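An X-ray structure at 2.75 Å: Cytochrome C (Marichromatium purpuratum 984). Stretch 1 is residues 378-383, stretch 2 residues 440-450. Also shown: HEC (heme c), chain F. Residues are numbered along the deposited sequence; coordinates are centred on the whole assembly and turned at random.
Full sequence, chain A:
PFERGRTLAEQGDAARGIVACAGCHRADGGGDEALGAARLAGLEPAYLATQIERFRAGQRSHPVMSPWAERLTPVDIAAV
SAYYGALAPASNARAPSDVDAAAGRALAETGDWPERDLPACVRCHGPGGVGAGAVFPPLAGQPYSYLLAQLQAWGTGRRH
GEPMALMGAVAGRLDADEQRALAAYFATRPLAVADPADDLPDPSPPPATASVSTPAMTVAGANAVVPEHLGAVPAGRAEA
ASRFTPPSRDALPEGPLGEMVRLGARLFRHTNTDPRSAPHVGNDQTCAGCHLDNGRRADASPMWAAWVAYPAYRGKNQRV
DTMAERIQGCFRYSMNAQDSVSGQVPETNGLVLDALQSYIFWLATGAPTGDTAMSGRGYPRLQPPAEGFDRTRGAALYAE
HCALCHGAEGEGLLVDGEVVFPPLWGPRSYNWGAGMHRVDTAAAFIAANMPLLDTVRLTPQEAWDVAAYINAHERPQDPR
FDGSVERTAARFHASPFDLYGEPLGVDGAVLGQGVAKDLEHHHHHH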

# COMPACT_ATOMS: atom_id res chain seq x y z
N GLY A 378 13.33 -9.63 -7.25
CA GLY A 378 13.46 -11.04 -6.94
C GLY A 378 14.88 -11.57 -7.10
O GLY A 378 15.87 -10.87 -6.88
N TYR A 379 14.96 -12.80 -7.48
CA TYR A 379 16.22 -13.45 -7.77
C TYR A 379 16.34 -13.75 -9.26
O TYR A 379 15.33 -14.05 -9.90
CB TYR A 379 16.32 -14.77 -7.01
CG TYR A 379 16.12 -14.65 -5.49
CD1 TYR A 379 16.59 -13.56 -4.77
CD2 TYR A 379 15.45 -15.63 -4.80
CE1 TYR A 379 16.40 -13.48 -3.39
CE2 TYR A 379 15.25 -15.55 -3.43
CZ TYR A 379 15.72 -14.49 -2.73
OH TYR A 379 15.51 -14.45 -1.38
N PRO A 380 17.53 -13.67 -9.84
CA PRO A 380 17.64 -14.01 -11.28
C PRO A 380 17.38 -15.49 -11.51
O PRO A 380 18.06 -16.35 -10.95
CB PRO A 380 19.09 -13.64 -11.62
CG PRO A 380 19.48 -12.66 -10.54
CD PRO A 380 18.77 -13.09 -9.31
N ARG A 381 16.36 -15.78 -12.31
CA ARG A 381 16.01 -17.16 -12.60
C ARG A 381 17.09 -17.82 -13.44
O ARG A 381 17.68 -17.20 -14.33
CB ARG A 381 14.66 -17.22 -13.32
CG ARG A 381 13.88 -18.53 -13.14
CD ARG A 381 12.49 -18.46 -13.82
NE ARG A 381 11.88 -17.13 -13.65
CZ ARG A 381 11.00 -16.79 -12.70
NH1 ARG A 381 10.58 -17.70 -11.82
NH2 ARG A 381 10.53 -15.54 -12.65
N LEU A 382 17.35 -19.09 -13.14
CA LEU A 382 18.34 -19.93 -13.81
C LEU A 382 17.65 -20.88 -14.77
O LEU A 382 16.51 -21.28 -14.56
CB LEU A 382 19.12 -20.77 -12.80
CG LEU A 382 19.80 -20.05 -11.66
CD1 LEU A 382 20.45 -21.09 -10.75
CD2 LEU A 382 20.79 -19.12 -12.21
N GLN A 383 18.39 -21.29 -15.81
CA GLN A 383 17.89 -22.35 -16.68
C GLN A 383 17.95 -23.68 -15.95
O GLN A 383 18.95 -23.98 -15.28
CB GLN A 383 18.67 -22.38 -17.99
CG GLN A 383 18.24 -23.54 -18.94
CD GLN A 383 16.88 -23.34 -19.68
OE1 GLN A 383 16.13 -24.31 -19.87
NE2 GLN A 383 16.59 -22.10 -20.13
N ASP A 440 14.72 -24.50 -7.12
CA ASP A 440 14.91 -23.43 -8.11
C ASP A 440 15.02 -22.07 -7.45
O ASP A 440 15.88 -21.26 -7.83
CB ASP A 440 13.79 -23.41 -9.17
CG ASP A 440 12.37 -23.30 -8.57
OD1 ASP A 440 11.42 -23.10 -9.37
OD2 ASP A 440 12.18 -23.48 -7.34
N THR A 441 14.19 -21.81 -6.45
CA THR A 441 14.25 -20.51 -5.80
C THR A 441 15.55 -20.33 -5.03
O THR A 441 16.21 -19.30 -5.16
CB THR A 441 13.05 -20.35 -4.89
OG1 THR A 441 11.88 -20.40 -5.69
CG2 THR A 441 13.12 -19.04 -4.21
N ALA A 442 15.94 -21.32 -4.23
CA ALA A 442 17.18 -21.19 -3.47
C ALA A 442 18.38 -21.21 -4.40
O ALA A 442 19.40 -20.55 -4.12
CB ALA A 442 17.28 -22.30 -2.44
N ALA A 443 18.31 -21.95 -5.49
CA ALA A 443 19.44 -21.94 -6.40
C ALA A 443 19.63 -20.56 -6.99
O ALA A 443 20.76 -20.07 -7.13
CB ALA A 443 19.25 -22.96 -7.51
N ALA A 444 18.54 -19.89 -7.32
CA ALA A 444 18.69 -18.56 -7.87
C ALA A 444 19.22 -17.60 -6.82
O ALA A 444 20.06 -16.74 -7.12
CB ALA A 444 17.37 -18.10 -8.42
N PHE A 445 18.77 -17.72 -5.58
CA PHE A 445 19.33 -16.86 -4.55
C PHE A 445 20.82 -17.07 -4.43
O PHE A 445 21.60 -16.10 -4.43
CB PHE A 445 18.66 -17.12 -3.22
CG PHE A 445 19.29 -16.37 -2.09
CD1 PHE A 445 19.10 -15.02 -1.96
CD2 PHE A 445 20.08 -17.02 -1.16
CE1 PHE A 445 19.66 -14.33 -0.90
CE2 PHE A 445 20.64 -16.34 -0.11
CZ PHE A 445 20.43 -14.97 0.02
N ILE A 446 21.23 -18.34 -4.33
CA ILE A 446 22.62 -18.68 -4.06
C ILE A 446 23.54 -18.21 -5.19
O ILE A 446 24.58 -17.55 -4.95
CB ILE A 446 22.74 -20.20 -3.83
CG1 ILE A 446 22.23 -20.56 -2.42
CG2 ILE A 446 24.19 -20.69 -4.07
CD1 ILE A 446 21.87 -22.02 -2.25
N ALA A 447 23.22 -18.59 -6.43
CA ALA A 447 24.07 -18.25 -7.57
C ALA A 447 24.39 -16.77 -7.58
O ALA A 447 25.54 -16.38 -7.85
CB ALA A 447 23.40 -18.60 -8.88
N ALA A 448 23.41 -15.94 -7.24
CA ALA A 448 23.57 -14.49 -7.28
C ALA A 448 24.11 -13.88 -5.99
O ALA A 448 24.66 -12.78 -6.04
CB ALA A 448 22.23 -13.81 -7.59
N ASN A 449 23.98 -14.54 -4.83
CA ASN A 449 24.20 -13.85 -3.57
C ASN A 449 25.08 -14.58 -2.59
O ASN A 449 25.48 -13.97 -1.59
CB ASN A 449 22.87 -13.54 -2.90
CG ASN A 449 22.07 -12.57 -3.71
OD1 ASN A 449 22.44 -11.40 -3.82
ND2 ASN A 449 21.02 -13.05 -4.33
N MET A 450 25.43 -15.85 -2.85
CA MET A 450 26.24 -16.56 -1.87
C MET A 450 27.39 -17.28 -2.55
O MET A 450 27.19 -17.95 -3.58
CB MET A 450 25.43 -17.58 -1.07
CG MET A 450 24.49 -16.93 -0.08
SD MET A 450 25.33 -16.24 1.34
CE MET A 450 24.47 -14.68 1.54
FE HEC F . 25.11 -17.58 3.18
CHA HEC F . 22.21 -15.84 4.08
CHB HEC F . 23.22 -19.99 1.50
CHC HEC F . 28.03 -19.00 1.99
CHD HEC F . 27.00 -15.56 5.37
NA HEC F . 23.07 -17.88 2.86
C1A HEC F . 22.08 -17.09 3.31
C2A HEC F . 20.74 -17.62 2.92
C3A HEC F . 21.03 -18.81 2.15
C4A HEC F . 22.52 -18.89 2.18
CMA HEC F . 20.03 -19.72 1.50
CAA HEC F . 19.37 -17.08 3.17
CBA HEC F . 18.56 -18.17 3.89
CGA HEC F . 18.18 -17.83 5.30
O1A HEC F . 18.51 -16.72 5.75
O2A HEC F . 17.56 -18.69 5.95
NB HEC F . 25.53 -19.20 1.96
C1B HEC F . 24.67 -20.03 1.39
C2B HEC F . 25.33 -21.07 0.57
C3B HEC F . 26.75 -20.78 0.71
C4B HEC F . 26.75 -19.57 1.58
CMB HEC F . 24.68 -22.18 -0.18
CAB HEC F . 27.93 -21.48 0.09
CBB HEC F . 27.76 -21.39 -1.41
NC HEC F . 27.14 -17.34 3.61
C1C HEC F . 28.14 -17.99 3.03
C2C HEC F . 29.47 -17.64 3.57
C3C HEC F . 29.18 -16.63 4.58
C4C HEC F . 27.70 -16.54 4.52
CMC HEC F . 30.78 -18.23 3.18
CAC HEC F . 30.09 -15.89 5.52
CBC HEC F . 31.26 -15.18 4.94
ND HEC F . 24.68 -15.99 4.46
C1D HEC F . 25.56 -15.31 5.23
C2D HEC F . 24.89 -14.22 5.98
C3D HEC F . 23.49 -14.30 5.58
C4D HEC F . 23.48 -15.42 4.64
CMD HEC F . 25.47 -13.23 6.92
CAD HEC F . 22.39 -13.43 6.07
CBD HEC F . 22.53 -12.10 5.33
CGD HEC F . 22.25 -10.90 6.23
O1D HEC F . 21.98 -11.03 7.44
O2D HEC F . 22.31 -9.77 5.73
O HOH W 1 20.46 -16.34 -9.78
O HOH W 2 16.06 -20.50 -10.91

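An extended segment can pack on a helix without a direct hydrogen bond between them, through apolar packing and bridging water. The contact between residues 378-383 and residues 440-450, most of which are helical, in this cytochrome c is a compact example, burying 396 Å² over both sides.

Tyr 379 contributes most. Its CA-to-CB bond points toward the helix, and the ring lies against Phe 445 in a particular way: Phe 445 CB sits 3.9 Å from the centroid of the Tyr 379 ring, almost on the ring normal, a CH-pi contact over the face. The two rings themselves meet obliquely, their planes at 58°, with Tyr 379 CE1 only 3.4 Å from Phe 445 CD1 and lying near the plane of the phenylalanine ring. Phe 445 also reaches the heme, its CE2 3.3 Å from HEC C2A, so one side chain touches both the tyrosine and the cofactor.

Leu 382 also points toward the helix, and its side chain meets two alanines one turn apart: CD1 lies 3.9 Å from Ala 443 CB, and both CD1 and CD2 lie 4.3 Å from Ala 447 CB.

Between these two anchors sits Ala 444, whose CB is 3.8 Å from Tyr 379 CB and 3.2 Å from Pro 380 O. The backbones come close here: Arg 381 CA and Ala 444 CA are 5.6 Å apart, while the CA-to-CB bond of Arg 381 points away from the helix.

Polar backbone groups are bridged instead of paired. Water 1 donates to both Pro 380 O and Ala 444 O, at 2.7 Å each from its O atom, and water 2 accepts from Leu 382 N while donating to Asp 440 O. Apolar packing and shared water thus join the two stretches.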